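Local coordinates for protein glycinin (Glycine max, PDB 1OD5) that probably serves as a seed storage protein, a hexameric 11S globulin that is a reserve of nitrogen and sulfur-containing amino acids in the soybean seed, at residues N388-V393 / V441-H446; P65-V70 / F364-Q369. All coordinates share one frame; numbering follows the deposited sequence.

Interaction 1 of 2, residues N388-V393 / V441-H446; sequences NSVIYV and VVFKTH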
ATOM      1  N   ASN A 388       5.666  20.831  11.237  1.00 12.93           N
ATOM      2  CA  ASN A 388       5.912  21.837  12.261  1.00 12.94           C
ATOM      3  C   ASN A 388       6.767  21.094  13.277  1.00 12.88           C
ATOM      4  O   ASN A 388       6.718  19.872  13.394  1.00 11.70           O
ATOM      5  CB  ASN A 388       4.614  22.324  12.986  1.00  9.74           C
ATOM      6  CG  ASN A 388       3.657  23.178  12.146  1.00  8.80           C
ATOM      7  OD1 ASN A 388       4.096  24.013  11.366  1.00  7.04           O
ATOM      8  ND2 ASN A 388       2.337  22.994  12.223  1.00  2.97           N
ATOM      9  N   SER A 389       7.597  21.820  14.000  1.00 13.20           N
ATOM     10  CA  SER A 389       8.415  21.212  15.030  1.00 12.25           C
ATOM     11  C   SER A 389       8.442  22.007  16.320  1.00 13.15           C
ATOM     12  O   SER A 389       8.134  23.205  16.380  1.00 14.63           O
ATOM     13  CB  SER A 389       9.831  21.027  14.580  1.00 11.86           C
ATOM     14  OG  SER A 389      10.231  21.741  13.437  1.00 19.56           O
ATOM     15  N   VAL A 390       8.755  21.258  17.367  1.00 11.78           N
ATOM     16  CA  VAL A 390       8.847  21.723  18.726  1.00 11.89           C
ATOM     17  C   VAL A 390      10.163  21.256  19.327  1.00 12.90           C
ATOM     18  O   VAL A 390      10.398  20.070  19.531  1.00 15.91           O
ATOM     19  CB  VAL A 390       7.670  21.163  19.562  1.00 12.49           C
ATOM     20  CG1 VAL A 390       7.789  21.545  21.019  1.00 13.13           C
ATOM     21  CG2 VAL A 390       6.376  21.754  19.057  1.00 14.62           C
ATOM     22  N   ILE A 391      11.033  22.218  19.579  1.00 10.79           N
ATOM     23  CA  ILE A 391      12.344  22.040  20.172  1.00 11.85           C
ATOM     24  C   ILE A 391      12.200  22.100  21.690  1.00 12.63           C
ATOM     25  O   ILE A 391      11.427  22.896  22.211  1.00 16.40           O
ATOM     26  CB  ILE A 391      13.271  23.184  19.672  1.00 10.27           C
ATOM     27  CG1 ILE A 391      13.597  23.042  18.211  1.00 10.20           C
ATOM     28  CG2 ILE A 391      14.563  23.182  20.459  1.00 12.60           C
ATOM     29  CD1 ILE A 391      14.355  24.268  17.661  1.00 13.95           C
ATOM     30  N   TYR A 392      12.889  21.260  22.441  1.00 12.35           N
ATOM     31  CA  TYR A 392      12.872  21.301  23.886  1.00 14.95           C
ATOM     32  C   TYR A 392      14.342  21.159  24.258  1.00 16.19           C
ATOM     33  O   TYR A 392      14.927  20.121  23.957  1.00 18.77           O
ATOM     34  CB  TYR A 392      12.076  20.149  24.473  1.00 16.68           C
ATOM     35  CG  TYR A 392      12.226  20.130  25.981  1.00 18.27           C
ATOM     36  CD1 TYR A 392      11.439  20.981  26.763  1.00 17.54           C
ATOM     37  CD2 TYR A 392      13.167  19.289  26.581  1.00 18.05           C
ATOM     38  CE1 TYR A 392      11.596  20.996  28.155  1.00 18.50           C
ATOM     39  CE2 TYR A 392      13.325  19.305  27.964  1.00 19.36           C
ATOM     40  CZ  TYR A 392      12.541  20.159  28.745  1.00 20.73           C
ATOM     41  OH  TYR A 392      12.709  20.180  30.120  1.00 23.49           O
ATOM     42  N   VAL A 393      15.006  22.116  24.911  1.00 15.79           N
ATOM     43  CA  VAL A 393      16.414  21.968  25.230  1.00 14.86           C
ATOM     44  C   VAL A 393      16.610  21.105  26.454  1.00 15.96           C
ATOM     45  O   VAL A 393      16.130  21.382  27.541  1.00 16.67           O
ATOM     46  CB  VAL A 393      17.019  23.380  25.395  1.00 15.02           C
ATOM     47  CG1 VAL A 393      18.517  23.268  25.633  1.00 16.06           C
ATOM     48  CG2 VAL A 393      16.799  24.202  24.116  1.00 15.38           C
ATOM     49  N   VAL A 441      15.923  17.878  21.761  1.00 12.95           N
ATOM     50  CA  VAL A 441      15.131  16.952  21.000  1.00 11.34           C
ATOM     51  C   VAL A 441      14.184  17.848  20.243  1.00 13.69           C
ATOM     52  O   VAL A 441      13.758  18.882  20.766  1.00 15.22           O
ATOM     53  CB  VAL A 441      14.358  15.976  21.911  1.00 14.57           C
ATOM     54  CG1 VAL A 441      13.502  16.724  22.936  1.00 19.02           C
ATOM     55  CG2 VAL A 441      13.428  15.101  21.044  1.00 13.97           C
ATOM     56  N   VAL A 442      13.892  17.505  18.990  1.00 13.73           N
ATOM     57  CA  VAL A 442      12.991  18.249  18.141  1.00 13.22           C
ATOM     58  C   VAL A 442      11.827  17.343  17.811  1.00 15.33           C
ATOM     59  O   VAL A 442      12.072  16.360  17.129  1.00 19.17           O
ATOM     60  CB  VAL A 442      13.556  18.615  16.781  1.00 12.60           C
ATOM     61  CG1 VAL A 442      12.716  19.754  16.287  1.00 14.15           C
ATOM     62  CG2 VAL A 442      15.024  18.943  16.803  1.00 14.00           C
ATOM     63  N   PHE A 443      10.577  17.526  18.205  1.00 13.65           N
ATOM     64  CA  PHE A 443       9.505  16.638  17.811  1.00 10.11           C
ATOM     65  C   PHE A 443       8.975  17.259  16.537  1.00 10.91           C
ATOM     66  O   PHE A 443       8.979  18.476  16.403  1.00 11.05           O
ATOM     67  CB  PHE A 443       8.410  16.630  18.818  1.00 11.78           C
ATOM     68  CG  PHE A 443       8.866  16.311  20.217  1.00 11.68           C
ATOM     69  CD1 PHE A 443       9.283  17.340  21.066  1.00 14.59           C
ATOM     70  CD2 PHE A 443       8.822  14.995  20.666  1.00 14.12           C
ATOM     71  CE1 PHE A 443       9.650  17.042  22.375  1.00 15.17           C
ATOM     72  CE2 PHE A 443       9.190  14.704  21.974  1.00 14.69           C
ATOM     73  CZ  PHE A 443       9.603  15.726  22.826  1.00 15.21           C
ATOM     74  N   LYS A 444       8.503  16.485  15.558  1.00  9.63           N
ATOM     75  CA  LYS A 444       8.001  16.990  14.284  1.00 11.52           C
ATOM     76  C   LYS A 444       6.664  16.342  13.978  1.00 12.47           C
ATOM     77  O   LYS A 444       6.457  15.162  14.257  1.00 14.30           O
ATOM     78  CB  LYS A 444       9.050  16.682  13.219  1.00 12.73           C
ATOM     79  CG  LYS A 444      10.269  17.579  13.386  1.00 11.73           C
ATOM     80  CD  LYS A 444      11.622  17.056  12.981  1.00 13.52           C
ATOM     81  CE  LYS A 444      12.118  17.993  11.938  1.00 13.67           C
ATOM     82  NZ  LYS A 444      13.566  18.069  11.815  1.00 12.43           N
ATOM     83  N   THR A 445       5.711  17.071  13.404  1.00 11.84           N
ATOM     84  CA  THR A 445       4.412  16.486  13.139  1.00 12.02           C
ATOM     85  C   THR A 445       4.190  15.851  11.770  1.00 11.36           C
ATOM     86  O   THR A 445       3.258  16.149  11.033  1.00 11.91           O
ATOM     87  CB  THR A 445       3.304  17.578  13.471  1.00 12.10           C
ATOM     88  OG1 THR A 445       3.655  18.780  12.799  1.00 11.00           O
ATOM     89  CG2 THR A 445       3.174  17.847  14.960  1.00  6.28           C
ATOM     90  N   HIS A 446       5.114  14.963  11.410  1.00 12.60           N
ATOM     91  CA  HIS A 446       5.021  14.183  10.183  1.00 12.20           C
ATOM     92  C   HIS A 446       5.733  12.865  10.495  1.00 13.80           C
ATOM     93  O   HIS A 446       6.720  12.872  11.238  1.00 15.17           O
ATOM     94  CB  HIS A 446       5.707  14.832   9.026  1.00 14.92           C
ATOM     95  CG  HIS A 446       5.286  14.136   7.727  1.00 20.39           C
ATOM     96  ND1 HIS A 446       5.792  13.060   7.114  1.00 17.53           N
ATOM     97  CD2 HIS A 446       4.218  14.562   6.975  1.00 19.49           C
ATOM     98  CE1 HIS A 446       5.072  12.832   6.042  1.00 19.11           C
ATOM     99  NE2 HIS A 446       4.134  13.739   5.971  1.00 19.42           N
TER
HETATM  100  O   HOH W   1       1.114  20.228  13.076  1.00 26.43           O
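Val390 and Phe443 form a hydrogen-bonded pair at the middle of two antiparallel strands, each giving its N-H to the other's carbonyl; Val390 N to Phe443 O is 3.0 Å and nearly straight (163°). Tyr392 and Val441 make the next such pair. Ser389 and Ile391, facing Lys444 and Val442, are non-hydrogen-bonded pairs, where CA-H groups rest on the opposing carbonyls.

The side chain of Phe443 leaves its strand with CG beside its own N (chi1 -54°), which leans the ring back toward Val441. CB stands 4.0 Å from Val390 O, with CG little farther; CD1 closes to 3.3 Å of that same oxygen near the ring plane, and CE1 reaches Tyr392 CB at 4.5 Å. On the far side CD2 lies beside Met67 SD, CE2 near Met67 CG, and CZ near Ile69 CG2. Val441 CG2 sits over the ring centre, 4.2 Å above one face. The ring also packs on Ile143 and Leu145, so a large flat apolar group suits it. On the sheet face that carries Ser389 and Lys444, beta-branched Ile391 and Val442 suit extended strands and meet CG1 to CG1 at 3.9 Å.

Where the strands end, Thr445 centres an inverse gamma turn. Its N binds Asn388 O, while its OG1 receives Asn388 N at 3.3 Å in a bent bond. A water joins that hydroxyl to Asn388 ND2, which also bonds Gln154 O of a neighbouring subunit; OD1 accepts from Gln425 N. Sequence-distant antiparallel neighbours, one face against the partner domain and the other bearing Ile391 near the magnesium ion, fit this family's cupin jelly-roll barrel.

Interaction 2 of 2, residues P65-V70 / F364-Q369; sequences PQMIIV and FGLSAQ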
ATOM      1  N   PRO A  65      -2.049  10.469  19.865  1.00 11.79           N
ATOM      2  CA  PRO A  65      -0.753   9.888  20.190  1.00 12.68           C
ATOM      3  C   PRO A  65       0.160  10.835  20.894  1.00 14.10           C
ATOM      4  O   PRO A  65       0.064  12.036  20.652  1.00 16.02           O
ATOM      5  CB  PRO A  65      -0.163   9.470  18.873  1.00 12.65           C
ATOM      6  CG  PRO A  65      -0.710  10.533  17.957  1.00 13.41           C
ATOM      7  CD  PRO A  65      -2.136  10.787  18.450  1.00 13.81           C
ATOM      8  N   GLN A  66       1.012  10.319  21.773  1.00 14.35           N
ATOM      9  CA  GLN A  66       1.968  11.188  22.412  1.00 15.17           C
ATOM     10  C   GLN A  66       3.337  10.563  22.282  1.00 14.88           C
ATOM     11  O   GLN A  66       3.495   9.351  22.336  1.00 17.29           O
ATOM     12  CB  GLN A  66       1.615  11.454  23.903  1.00 14.59           C
ATOM     13  CG  GLN A  66       1.137  10.358  24.770  1.00 16.41           C
ATOM     14  CD  GLN A  66       0.554  10.779  26.112  1.00 15.69           C
ATOM     15  OE1 GLN A  66      -0.509  10.289  26.491  1.00 14.64           O
ATOM     16  NE2 GLN A  66       1.240  11.598  26.905  1.00 10.72           N
ATOM     17  N   MET A  67       4.314  11.402  21.968  1.00 15.13           N
ATOM     18  CA  MET A  67       5.696  10.986  21.822  1.00 13.81           C
ATOM     19  C   MET A  67       6.376  11.533  23.049  1.00 15.52           C
ATOM     20  O   MET A  67       6.329  12.721  23.330  1.00 17.59           O
ATOM     21  CB  MET A  67       6.328  11.576  20.585  1.00 13.81           C
ATOM     22  CG  MET A  67       7.772  11.157  20.436  1.00 11.41           C
ATOM     23  SD  MET A  67       8.347  11.605  18.812  1.00 17.41           S
ATOM     24  CE  MET A  67       7.601  10.224  18.046  1.00 14.09           C
ATOM     25  N   ILE A  68       7.110  10.678  23.742  1.00 13.37           N
ATOM     26  CA  ILE A  68       7.746  11.012  24.980  1.00 12.76           C
ATOM     27  C   ILE A  68       9.246  10.857  25.037  1.00 13.35           C
ATOM     28  O   ILE A  68       9.683   9.753  24.754  1.00 16.87           O
ATOM     29  CB  ILE A  68       7.107  10.129  26.073  1.00 12.47           C
ATOM     30  CG1 ILE A  68       5.593  10.152  25.982  1.00 10.63           C
ATOM     31  CG2 ILE A  68       7.616  10.600  27.443  1.00 16.91           C
ATOM     32  CD1 ILE A  68       4.887   9.401  27.107  1.00 11.15           C
ATOM     33  N   ILE A  69      10.106  11.826  25.337  1.00 11.52           N
ATOM     34  CA  ILE A  69      11.504  11.488  25.444  1.00 13.11           C
ATOM     35  C   ILE A  69      11.821  11.433  26.936  1.00 14.59           C
ATOM     36  O   ILE A  69      11.404  12.299  27.690  1.00 19.35           O
ATOM     37  CB  ILE A  69      12.397  12.518  24.707  1.00 14.94           C
ATOM     38  CG1 ILE A  69      13.847  12.029  24.878  1.00 13.70           C
ATOM     39  CG2 ILE A  69      12.203  13.941  25.232  1.00 16.98           C
ATOM     40  CD1 ILE A  69      14.922  12.759  24.086  1.00 13.72           C
ATOM     41  N   VAL A  70      12.486  10.386  27.427  1.00 14.89           N
ATOM     42  CA  VAL A  70      12.872  10.228  28.812  1.00 14.79           C
ATOM     43  C   VAL A  70      14.216  10.920  28.923  1.00 16.95           C
ATOM     44  O   VAL A  70      15.170  10.526  28.254  1.00 18.06           O
ATOM     45  CB  VAL A  70      13.017   8.740  29.152  1.00 15.56           C
ATOM     46  CG1 VAL A  70      13.618   8.561  30.514  1.00 14.67           C
ATOM     47  CG2 VAL A  70      11.662   8.088  29.115  1.00  9.65           C
ATOM     48  N   PHE A 364       0.804   7.238  13.376  1.00 20.70           N
ATOM     49  CA  PHE A 364       0.601   8.328  14.325  1.00 18.05           C
ATOM     50  C   PHE A 364       1.013   9.712  13.889  1.00 15.27           C
ATOM     51  O   PHE A 364       0.770  10.673  14.611  1.00 13.81           O
ATOM     52  CB  PHE A 364       1.318   7.956  15.612  1.00 14.36           C
ATOM     53  CG  PHE A 364       0.884   6.596  16.139  1.00 13.05           C
ATOM     54  CD1 PHE A 364      -0.433   6.132  15.956  1.00 13.04           C
ATOM     55  CD2 PHE A 364       1.832   5.801  16.761  1.00 11.98           C
ATOM     56  CE1 PHE A 364      -0.790   4.855  16.393  1.00 12.22           C
ATOM     57  CE2 PHE A 364       1.455   4.531  17.194  1.00 15.72           C
ATOM     58  CZ  PHE A 364       0.157   4.057  17.009  1.00 12.89           C
ATOM     59  N   GLY A 365       1.673   9.860  12.747  1.00 13.65           N
ATOM     60  CA  GLY A 365       2.059  11.187  12.281  1.00 14.88           C
ATOM     61  C   GLY A 365       3.183  11.909  13.039  1.00 15.36           C
ATOM     62  O   GLY A 365       3.298  13.134  12.959  1.00 14.49           O
ATOM     63  N   LEU A 366       4.045  11.210  13.771  1.00 13.22           N
ATOM     64  CA  LEU A 366       5.129  11.848  14.488  1.00 11.84           C
ATOM     65  C   LEU A 366       6.503  11.302  14.151  1.00 10.43           C
ATOM     66  O   LEU A 366       6.672  10.193  13.691  1.00 10.19           O
ATOM     67  CB  LEU A 366       4.962  11.687  15.987  1.00 16.47           C
ATOM     68  CG  LEU A 366       4.055  12.576  16.852  1.00 21.34           C
ATOM     69  CD1 LEU A 366       4.060  14.013  16.313  1.00 21.00           C
ATOM     70  CD2 LEU A 366       2.676  11.993  16.884  1.00 20.43           C
ATOM     71  N   SER A 367       7.531  12.092  14.344  1.00  9.39           N
ATOM     72  CA  SER A 367       8.911  11.702  14.119  1.00  9.67           C
ATOM     73  C   SER A 367       9.731  12.647  14.978  1.00 12.29           C
ATOM     74  O   SER A 367       9.160  13.589  15.525  1.00 13.20           O
ATOM     75  CB  SER A 367       9.311  11.845  12.672  1.00  8.41           C
ATOM     76  OG  SER A 367       9.411  13.152  12.196  1.00 12.56           O
ATOM     77  N   ALA A 368      11.042  12.480  15.137  1.00 12.66           N
ATOM     78  CA  ALA A 368      11.862  13.338  15.982  1.00 10.41           C
ATOM     79  C   ALA A 368      13.310  13.287  15.578  1.00 13.57           C
ATOM     80  O   ALA A 368      13.694  12.508  14.723  1.00  9.74           O
ATOM     81  CB  ALA A 368      11.866  12.913  17.448  1.00  8.06           C
ATOM     82  N   GLN A 369      14.068  14.220  16.152  1.00 13.67           N
ATOM     83  CA  GLN A 369      15.504  14.344  15.972  1.00 12.77           C
ATOM     84  C   GLN A 369      16.045  14.694  17.359  1.00 13.53           C
ATOM     85  O   GLN A 369      15.321  15.098  18.281  1.00 14.05           O
ATOM     86  CB  GLN A 369      15.912  15.453  15.012  1.00 12.57           C
ATOM     87  CG  GLN A 369      15.587  15.013  13.628  1.00 16.51           C
ATOM     88  CD  GLN A 369      16.121  15.905  12.542  1.00 19.30           C
ATOM     89  OE1 GLN A 369      15.912  17.105  12.577  1.00 20.18           O
ATOM     90  NE2 GLN A 369      16.820  15.360  11.547  1.00 20.41           N
TER
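From Pro65 and Phe364, whose CA atoms are 6.2 Å apart, the two backbones run in roughly the same direction without a hydrogen bond between them, and Met67 and Leu366 are already 7.4 Å apart from CA to CA. This is face-to-face packing of sheets from the two cupin domains of one chain, so side chains do all the joining. Pro65 presents its rigid ring: CB rests on Phe364 CB at 3.9 Å, and CG leans over Phe364 O. Gly365 leaves the helix end with positive phi (+71°), a conformation glycine adopts easily, and after it Leu366 CD2 meets Pro65 CG at 3.8 Å.

Met67 spans the wider gap. Its chain runs out extended through CG and SD, then bends at the last torsion (chi3 -80°) to lay CE on Leu366 CB, 3.7 Å away, the two side chains passing each other from opposing sheets. A long, unbranched, flexible residue fits here. With an alanine in place of Met67, CG, SD and CE are gone, and a gap would probably open between the sheets beside Leu366 CB and Ala368 CB. The small Ala368 lets the sulfur come close, Met67 SD lying 4.0 Å from Ala368 CB.

In the fold
Interactions 1 and 2, whose centres are about 9 Å apart, meet in one sheet of the second cupin domain, where strands 437-444 and 367-373 are neighbours. Val442 N lies 2.9 Å from Gln369 O and Lys444 N 3.0 Å from Ser367 O, probable hydrogen bonds that tie them. The lysine amine bonds Gln369 OE1 as well, and Ser367 OG bonds His446 O. Interaction 1 stands nearer the magnesium ion of His382 and Glu431: the Ile391 side chain is about 4 Å from it, that of Ala368 about 11 Å. Both contacts reach the first domain, interaction 1 through Phe443 and Tyr392 on strand 140-146, interaction 2 through its own segment 65-70.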